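Local coordinates for uncharacterized protein (Bacteroides eggerthii, PDB 4GDZ) that is of unknown function, belongs to the DUF4251 family and is built around one strongly curved antiparallel beta sheet with a bound magnesium ion, at residues 46-50 against 164-170; 63-69 against 81-86; 101-107 against 118-123. The contacts are given in a common frame with arbitrary orientation. Where two conformers were deposited one is given. Residues are numbered along the deposited sequence.

Interaction 1. Residues 46-50 against 164-170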
# COMPACT_ATOMS: atom_id res chain seq x y z
N GLN A 46 -22.81 16.60 1.69
CA GLN A 46 -22.88 17.14 0.35
C GLN A 46 -21.45 17.12 -0.21
O GLN A 46 -20.68 18.05 -0.02
CB GLN A 46 -23.50 18.54 0.35
CG GLN A 46 -24.98 18.50 0.71
CD GLN A 46 -25.64 19.86 0.63
OE1 GLN A 46 -25.19 20.79 1.26
NE2 GLN A 46 -26.71 19.97 -0.13
N PHE A 47 -21.10 16.00 -0.84
CA PHE A 47 -19.74 15.79 -1.31
C PHE A 47 -19.67 14.85 -2.49
O PHE A 47 -20.60 14.06 -2.74
CB PHE A 47 -18.84 15.27 -0.16
CG PHE A 47 -19.25 13.92 0.41
CD1 PHE A 47 -18.82 12.74 -0.18
CD2 PHE A 47 -20.04 13.84 1.56
CE1 PHE A 47 -19.19 11.50 0.35
CE2 PHE A 47 -20.41 12.61 2.09
CZ PHE A 47 -19.96 11.44 1.49
N VAL A 48 -18.57 14.94 -3.21
CA VAL A 48 -18.23 13.99 -4.25
C VAL A 48 -16.77 13.56 -4.07
O VAL A 48 -15.88 14.41 -3.93
CB VAL A 48 -18.38 14.57 -5.68
CG1 VAL A 48 -18.26 13.41 -6.69
CG2 VAL A 48 -19.70 15.30 -5.85
N LEU A 49 -16.53 12.26 -4.07
CA LEU A 49 -15.18 11.71 -4.23
C LEU A 49 -15.01 11.42 -5.72
O LEU A 49 -15.71 10.58 -6.28
CB LEU A 49 -15.04 10.42 -3.42
CG LEU A 49 -13.66 9.74 -3.29
CD1 LEU A 49 -13.24 9.04 -4.57
CD2 LEU A 49 -12.61 10.75 -2.95
N GLU A 50 -14.11 12.16 -6.37
CA GLU A 50 -13.79 11.97 -7.78
C GLU A 50 -12.51 11.13 -7.88
O GLU A 50 -11.41 11.61 -7.54
CB GLU A 50 -13.63 13.35 -8.47
CG GLU A 50 -14.90 14.20 -8.41
CD GLU A 50 -14.87 15.48 -9.25
OE1 GLU A 50 -13.81 15.83 -9.82
OE2 GLU A 50 -15.91 16.18 -9.32
N LEU A 164 -19.78 19.76 -3.27
CA LEU A 164 -20.59 19.67 -4.50
C LEU A 164 -20.30 20.82 -5.44
O LEU A 164 -20.08 20.60 -6.63
CB LEU A 164 -22.08 19.69 -4.14
CG LEU A 164 -22.64 18.44 -3.44
CD1 LEU A 164 -24.15 18.57 -3.30
CD2 LEU A 164 -22.28 17.15 -4.17
N ASN A 165 -20.26 22.04 -4.90
CA ASN A 165 -20.03 23.23 -5.73
C ASN A 165 -18.62 23.37 -6.29
O ASN A 165 -18.35 24.27 -7.07
CB ASN A 165 -20.47 24.53 -5.02
CG ASN A 165 -19.60 24.91 -3.81
OD1 ASN A 165 -18.57 24.30 -3.50
ND2 ASN A 165 -20.02 25.97 -3.13
N GLN A 166 -17.70 22.48 -5.92
CA GLN A 166 -16.39 22.46 -6.56
C GLN A 166 -16.20 21.23 -7.44
O GLN A 166 -15.12 20.99 -7.96
CB GLN A 166 -15.29 22.54 -5.49
CG GLN A 166 -15.18 23.91 -4.81
CD GLN A 166 -14.23 23.87 -3.63
OE1 GLN A 166 -13.30 23.06 -3.60
NE2 GLN A 166 -14.48 24.72 -2.63
N SER A 167 -17.26 20.44 -7.59
CA SER A 167 -17.18 19.18 -8.33
C SER A 167 -17.70 19.35 -9.75
O SER A 167 -18.88 19.66 -9.94
CB SER A 167 -17.99 18.12 -7.60
OG SER A 167 -18.15 16.98 -8.39
N ASN A 168 -16.85 19.13 -10.75
CA ASN A 168 -17.30 19.14 -12.15
C ASN A 168 -18.27 18.01 -12.44
O ASN A 168 -19.11 18.13 -13.34
CB ASN A 168 -16.12 19.06 -13.12
CG ASN A 168 -15.26 20.32 -13.11
OD1 ASN A 168 -15.74 21.41 -12.80
ND2 ASN A 168 -13.99 20.17 -13.43
N ILE A 169 -18.17 16.89 -11.71
CA ILE A 169 -19.14 15.78 -11.84
C ILE A 169 -20.53 16.28 -11.46
O ILE A 169 -21.51 16.09 -12.19
CB ILE A 169 -18.78 14.59 -10.90
CG1 ILE A 169 -17.49 13.90 -11.36
CG2 ILE A 169 -19.92 13.58 -10.83
CD1 ILE A 169 -17.54 13.44 -12.80
N PHE A 170 -20.61 16.89 -10.28
CA PHE A 170 -21.89 17.41 -9.81
C PHE A 170 -22.42 18.49 -10.76
O PHE A 170 -23.60 18.48 -11.13
CB PHE A 170 -21.81 17.98 -8.38
CG PHE A 170 -23.12 18.58 -7.89
CD1 PHE A 170 -24.19 17.74 -7.52
CD2 PHE A 170 -23.31 19.94 -7.86
CE1 PHE A 170 -25.39 18.29 -7.10
CE2 PHE A 170 -24.52 20.49 -7.45
CZ PHE A 170 -25.55 19.66 -7.07
O HOH W 1 -14.03 18.49 -10.48

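Interaction 2. Residues 63-69 against 81-86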
# COMPACT_ATOMS: atom_id res chain seq x y z
N PHE A 63 -4.52 3.97 -13.47
CA PHE A 63 -5.37 5.18 -13.57
C PHE A 63 -6.73 4.89 -14.18
O PHE A 63 -6.89 3.90 -14.88
CB PHE A 63 -4.67 6.30 -14.31
CG PHE A 63 -4.16 5.92 -15.68
CD1 PHE A 63 -5.01 5.88 -16.78
CD2 PHE A 63 -2.82 5.61 -15.86
CE1 PHE A 63 -4.53 5.57 -18.05
CE2 PHE A 63 -2.33 5.29 -17.12
CZ PHE A 63 -3.21 5.25 -18.20
N VAL A 64 -7.72 5.72 -13.86
CA VAL A 64 -9.11 5.56 -14.31
C VAL A 64 -9.65 6.96 -14.62
O VAL A 64 -9.11 7.95 -14.17
CB VAL A 64 -10.06 4.88 -13.29
CG1 VAL A 64 -9.57 3.48 -12.91
CG2 VAL A 64 -10.31 5.78 -12.06
N THR A 65 -10.72 7.01 -15.40
CA THR A 65 -11.42 8.26 -15.71
C THR A 65 -12.40 8.65 -14.61
O THR A 65 -13.30 7.89 -14.30
CB THR A 65 -12.26 8.07 -16.99
OG1 THR A 65 -11.42 7.56 -18.02
CG2 THR A 65 -12.92 9.38 -17.43
N SER A 66 -12.27 9.86 -14.09
CA SER A 66 -13.19 10.40 -13.08
C SER A 66 -14.67 10.49 -13.49
O SER A 66 -15.56 10.30 -12.65
CB SER A 66 -12.69 11.79 -12.66
OG SER A 66 -13.50 12.29 -11.62
N ASN A 67 -14.95 10.77 -14.77
CA ASN A 67 -16.34 10.89 -15.27
C ASN A 67 -17.25 9.69 -14.93
O ASN A 67 -18.47 9.85 -14.73
CB ASN A 67 -16.38 11.09 -16.80
CG ASN A 67 -17.83 11.23 -17.31
OD1 ASN A 67 -18.56 12.12 -16.86
ND2 ASN A 67 -18.26 10.32 -18.20
N THR A 68 -16.68 8.49 -14.86
CA THR A 68 -17.46 7.30 -14.49
C THR A 68 -16.85 6.58 -13.28
O THR A 68 -17.04 5.38 -13.12
CB THR A 68 -17.55 6.33 -15.68
OG1 THR A 68 -16.22 5.97 -16.10
CG2 THR A 68 -18.29 6.98 -16.87
N ASN A 69 -16.15 7.31 -12.41
CA ASN A 69 -15.56 6.75 -11.20
C ASN A 69 -15.66 7.76 -10.04
O ASN A 69 -14.77 8.60 -9.82
CB ASN A 69 -14.11 6.33 -11.45
CG ASN A 69 -14.02 5.12 -12.35
OD1 ASN A 69 -14.27 3.99 -11.92
ND2 ASN A 69 -13.71 5.35 -13.63
N GLN A 81 -20.80 5.40 -9.07
CA GLN A 81 -20.52 4.85 -10.37
C GLN A 81 -19.03 4.52 -10.43
O GLN A 81 -18.20 5.37 -10.16
CB GLN A 81 -20.89 5.83 -11.48
CG GLN A 81 -20.66 5.24 -12.89
CD GLN A 81 -21.38 6.02 -13.97
OE1 GLN A 81 -20.96 7.12 -14.33
NE2 GLN A 81 -22.48 5.45 -14.48
N VAL A 82 -18.71 3.28 -10.80
CA VAL A 82 -17.33 2.82 -11.00
C VAL A 82 -17.31 2.07 -12.33
O VAL A 82 -18.20 1.27 -12.60
CB VAL A 82 -16.85 1.89 -9.85
CG1 VAL A 82 -15.45 1.31 -10.16
CG2 VAL A 82 -16.86 2.65 -8.52
N ALA A 83 -16.30 2.34 -13.15
CA ALA A 83 -16.13 1.66 -14.43
C ALA A 83 -14.71 1.87 -14.89
O ALA A 83 -14.32 2.99 -15.26
CB ALA A 83 -17.12 2.13 -15.51
N PHE A 84 -13.93 0.80 -14.84
CA PHE A 84 -12.51 0.85 -15.25
C PHE A 84 -12.22 -0.34 -16.15
O PHE A 84 -12.76 -1.46 -15.99
CB PHE A 84 -11.58 0.94 -14.04
CG PHE A 84 -11.73 -0.16 -13.04
CD1 PHE A 84 -11.00 -1.35 -13.16
CD2 PHE A 84 -12.56 -0.01 -11.93
CE1 PHE A 84 -11.12 -2.34 -12.22
CE2 PHE A 84 -12.70 -1.02 -11.00
CZ PHE A 84 -11.99 -2.20 -11.15
N ASN A 85 -11.38 -0.08 -17.14
CA ASN A 85 -11.00 -1.05 -18.10
C ASN A 85 -9.51 -0.72 -18.36
O ASN A 85 -9.21 0.11 -19.15
CB ASN A 85 -11.92 -0.84 -19.35
CG ASN A 85 -11.42 -1.57 -20.56
OD1 ASN A 85 -10.61 -2.45 -20.43
ND2 ASN A 85 -11.92 -1.23 -21.73
N THR A 86 -8.62 -1.34 -17.62
CA THR A 86 -7.22 -0.89 -17.48
C THR A 86 -6.24 -1.89 -18.10
O THR A 86 -6.62 -2.99 -18.49
CB THR A 86 -6.82 -0.68 -16.01
OG1 THR A 86 -6.66 -1.95 -15.36
CG2 THR A 86 -7.87 0.17 -15.23
O HOH W 2 -12.08 4.48 -16.48

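Interaction 3. Residues 101-107 against 118-123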
# COMPACT_ATOMS: atom_id res chain seq x y z
N GLY A 101 -29.49 5.81 -5.58
CA GLY A 101 -30.60 5.70 -4.65
C GLY A 101 -30.44 6.50 -3.38
O GLY A 101 -30.10 7.67 -3.40
N THR A 102 -30.73 5.87 -2.25
CA THR A 102 -30.80 6.56 -0.98
C THR A 102 -29.59 6.17 -0.13
O THR A 102 -29.05 5.07 -0.27
CB THR A 102 -32.09 6.23 -0.23
OG1 THR A 102 -32.16 4.81 -0.12
CG2 THR A 102 -33.34 6.81 -0.96
N VAL A 103 -29.19 7.08 0.74
CA VAL A 103 -28.01 6.91 1.61
C VAL A 103 -28.48 6.55 2.99
O VAL A 103 -29.39 7.18 3.51
CB VAL A 103 -27.17 8.20 1.64
CG1 VAL A 103 -26.06 8.12 2.68
CG2 VAL A 103 -26.58 8.47 0.26
N SER A 104 -27.87 5.56 3.61
CA SER A 104 -28.27 5.14 4.95
C SER A 104 -27.07 4.66 5.75
O SER A 104 -25.98 4.42 5.19
CB SER A 104 -29.29 4.00 4.86
OG SER A 104 -28.71 2.83 4.27
N ASP A 105 -27.31 4.51 7.06
CA ASP A 105 -26.35 3.89 7.99
C ASP A 105 -25.01 4.62 7.99
O ASP A 105 -23.98 3.98 7.91
CB ASP A 105 -26.12 2.40 7.65
CG ASP A 105 -27.43 1.61 7.60
OD1 ASP A 105 -28.15 1.62 8.62
OD2 ASP A 105 -27.76 1.00 6.55
N ILE A 106 -25.03 5.95 8.11
CA ILE A 106 -23.79 6.74 8.10
C ILE A 106 -23.08 6.60 9.44
O ILE A 106 -23.70 6.81 10.49
CB ILE A 106 -24.04 8.24 7.87
CG1 ILE A 106 -24.68 8.48 6.49
CG2 ILE A 106 -22.73 9.02 7.95
CD1 ILE A 106 -25.46 9.79 6.42
N LYS A 107 -21.82 6.20 9.42
CA LYS A 107 -21.01 6.07 10.64
C LYS A 107 -19.78 6.90 10.37
O LYS A 107 -19.20 6.81 9.29
CB LYS A 107 -20.57 4.62 10.88
CG LYS A 107 -21.64 3.55 10.66
CD LYS A 107 -22.70 3.58 11.72
CE LYS A 107 -23.69 2.44 11.55
NZ LYS A 107 -24.77 2.72 12.53
N CYS A 118 -15.16 6.91 7.61
CA CYS A 118 -16.61 7.01 7.45
C CYS A 118 -17.16 5.82 6.66
O CYS A 118 -16.52 5.37 5.72
CB CYS A 118 -16.92 8.31 6.69
SG CYS A 118 -18.67 8.61 6.30
N SER A 119 -18.36 5.36 6.99
CA SER A 119 -19.03 4.32 6.21
C SER A 119 -20.47 4.70 6.01
O SER A 119 -21.06 5.46 6.80
CB SER A 119 -18.91 2.91 6.87
OG SER A 119 -19.75 2.77 8.00
N PHE A 120 -21.04 4.14 4.95
CA PHE A 120 -22.45 4.32 4.63
C PHE A 120 -22.82 3.35 3.52
O PHE A 120 -21.94 2.74 2.90
CB PHE A 120 -22.78 5.79 4.25
CG PHE A 120 -22.00 6.32 3.09
CD1 PHE A 120 -20.78 6.92 3.28
CD2 PHE A 120 -22.51 6.25 1.79
CE1 PHE A 120 -20.05 7.41 2.21
CE2 PHE A 120 -21.79 6.76 0.73
CZ PHE A 120 -20.56 7.32 0.93
N SER A 121 -24.12 3.17 3.31
CA SER A 121 -24.63 2.39 2.20
C SER A 121 -25.48 3.24 1.26
O SER A 121 -26.14 4.18 1.69
CB SER A 121 -25.45 1.19 2.70
OG SER A 121 -24.54 0.18 3.11
N ILE A 122 -25.42 2.90 -0.03
CA ILE A 122 -26.31 3.47 -1.06
C ILE A 122 -27.21 2.35 -1.50
O ILE A 122 -26.72 1.29 -1.92
CB ILE A 122 -25.52 4.05 -2.25
CG1 ILE A 122 -24.61 5.18 -1.77
CG2 ILE A 122 -26.47 4.55 -3.35
CD1 ILE A 122 -23.74 5.78 -2.85
N GLN A 123 -28.52 2.55 -1.38
CA GLN A 123 -29.53 1.51 -1.71
C GLN A 123 -30.27 1.88 -3.00
O GLN A 123 -30.96 2.90 -3.06
CB GLN A 123 -30.55 1.37 -0.57
CG GLN A 123 -31.69 0.37 -0.86
CD GLN A 123 -31.23 -1.07 -0.84
OE1 GLN A 123 -30.70 -1.53 0.17
NE2 GLN A 123 -31.41 -1.79 -1.95
O HOH W 3 -22.26 2.01 7.40

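Interaction 1. Residues 46-50 against 164-170
Gln46 opens the strand with its aliphatic part resting on Leu164: its CB lies 3.7 Å from Leu164 CD1, while the amide nitrogen at its tip is hydrogen-bonded to Asn74. The same leucine also covers the backbone, Leu164 CD2 coming within 3.7 Å of Phe47 N. The CA-to-CB bond of Phe47 points away, and its ring packs on Leu161 and Val73. Val48 points back toward the 164-170 segment. Compact and branched, it fills the space under the turn, with CG2 3.6 Å from Leu164 CD2 and 4.2 Å from Phe170 CB, and CG1 4.4 Å from Ile169 CB. Here the C-terminal turn and short helix pack against one face of strand 46-55: the chain leaves strand 155-163, one of that strand's two neighbours in the sheet, makes a 3-10 turn closed by Ser167 N to Leu164 O (3.0 Å), and starts the short helix 168-171. Leu49, like Phe47, faces away. Glu50 then reaches the helix start. Ser167, the N-cap residue, accepts from Phe170 N through OG (3.1 Å) and donates from the same OG to Glu50 OE2 at 2.6 Å. A carboxylate suits this spot, because the first NH groups of a helix lack partners within it: Ile169 N makes a weak bond of 3.4 Å to Glu50 OE2, and water 1 bridges Glu50 OE1 (2.7 Å) to Asn168 N (2.9 Å).

Interaction 2. Residues 63-69 against 81-86
The side-chain amide of Asn69 pairs with the backbone of Ala83 as a peptide group would: Ala83 N donates to Asn69 OD1 and Asn69 ND2 to Ala83 O, both at 2.9 Å. Asparagine suits the place because it offers donor and acceptor together, and ND2 has a second hydrogen for Thr65 O, 2.7 Å away. Water 2 bridges what the main chains cannot span, accepting from Thr65 N (3.1 Å) and donating to Ala83 O (3.0 Å). The two segments belong to the beta hairpin of strands 61-74 and 77-85, but here the first strand is interrupted by a short 3-10 turn at 66-67 that lifts its backbone off its partner; ordinary pairing resumes where the backbones of Gln81 and Phe70 are hydrogen-bonded. A CA-H...O contact from Asn69 CA to Gln81 O (3.2 Å) lies next to that junction. On the far side of the interruption Val64 CG1 packs on Phe84 CB at 3.4 Å, and Thr86 CG2 approaches Phe63 O to 3.9 Å.

Interaction 3. Residues 101-107 against 118-123
Strands 102-107 and 118-123 run antiparallel, their axes 4.7 Å apart at closest approach and 173° between their directions. Three hydrogen-bonded pairs carry the ladder. Thr102 N donates to Gln123 O at 3.1 Å, and Gln123 N donates to Thr102 O at 2.8 Å; Ser104 and Ser121 are joined by N to O bonds of 2.9 Å in both directions, and Lys107 and Ser119 likewise at 2.8 Å. Between the last two pairs the register slips by one: Asp105 and Ile106 together face Phe120, a beta bulge. Asp105 takes it up with left-handed backbone angles (58/49). Water 3 donates to Asp105 O (2.7 Å), which faces the partner strand without a direct bond to it, and lies 2.7 Å from Ser119 OG. A CB on Gly101 would lie only 1.8 Å from Gln123 O, so this corner has no place for a side chain.

Thr102, Ser104, Lys107, Ser119, Ser121 and Gln123 share a mostly polar face. Apolar Val103, Ile122 and Phe120 suit the opposite, packed face: Val103 CG1 meets Phe120 CD2 at 4.1 Å, and Ile106 CG1 adds a contact to Phe120 CB at 4.0 Å.

The bulge NH groups of Asp105 and Ile106 bond a glycerol, probably from the crystallisation liquor, and Val87 of the third subunit packs on Lys107 and Ser119. Strand 116-123 pairs on its other edge with 128-135; strand 102-110 follows the corner at Gly101 after strand 94-100. Backbone bonds from Gly101 to Gly78 and Val103 to Gly76, with Phe120 touching Val71 and Val73, are consistent with a sheet curved enough to bring its far parts together.

How the interactions relate
All three contacts reach the same sheet. Interactions 1 and 2, with centres about 16 Å apart, are adjacent: Glu50 CB lies 3.3 Å from Ser66 OG, and Ile169 CD1 lies 3.7 Å from Asn67 CA, so the C-terminal helix abuts the interruption of strand 61-74. Interaction 3, about 17 Å from interaction 1 between centres, meets it through the two aromatic side chains, Phe47 CZ to Phe120 CE1 at 4.1 Å. Interactions 2 and 3 lie on opposite sides of the chain's centre, with nearest atoms about 7 Å apart. The side chains of Val82 and Ser121 are each about 11 Å from a bound magnesium ion, whose site comprises Asn147, Pro148, Asn151 and Asn153.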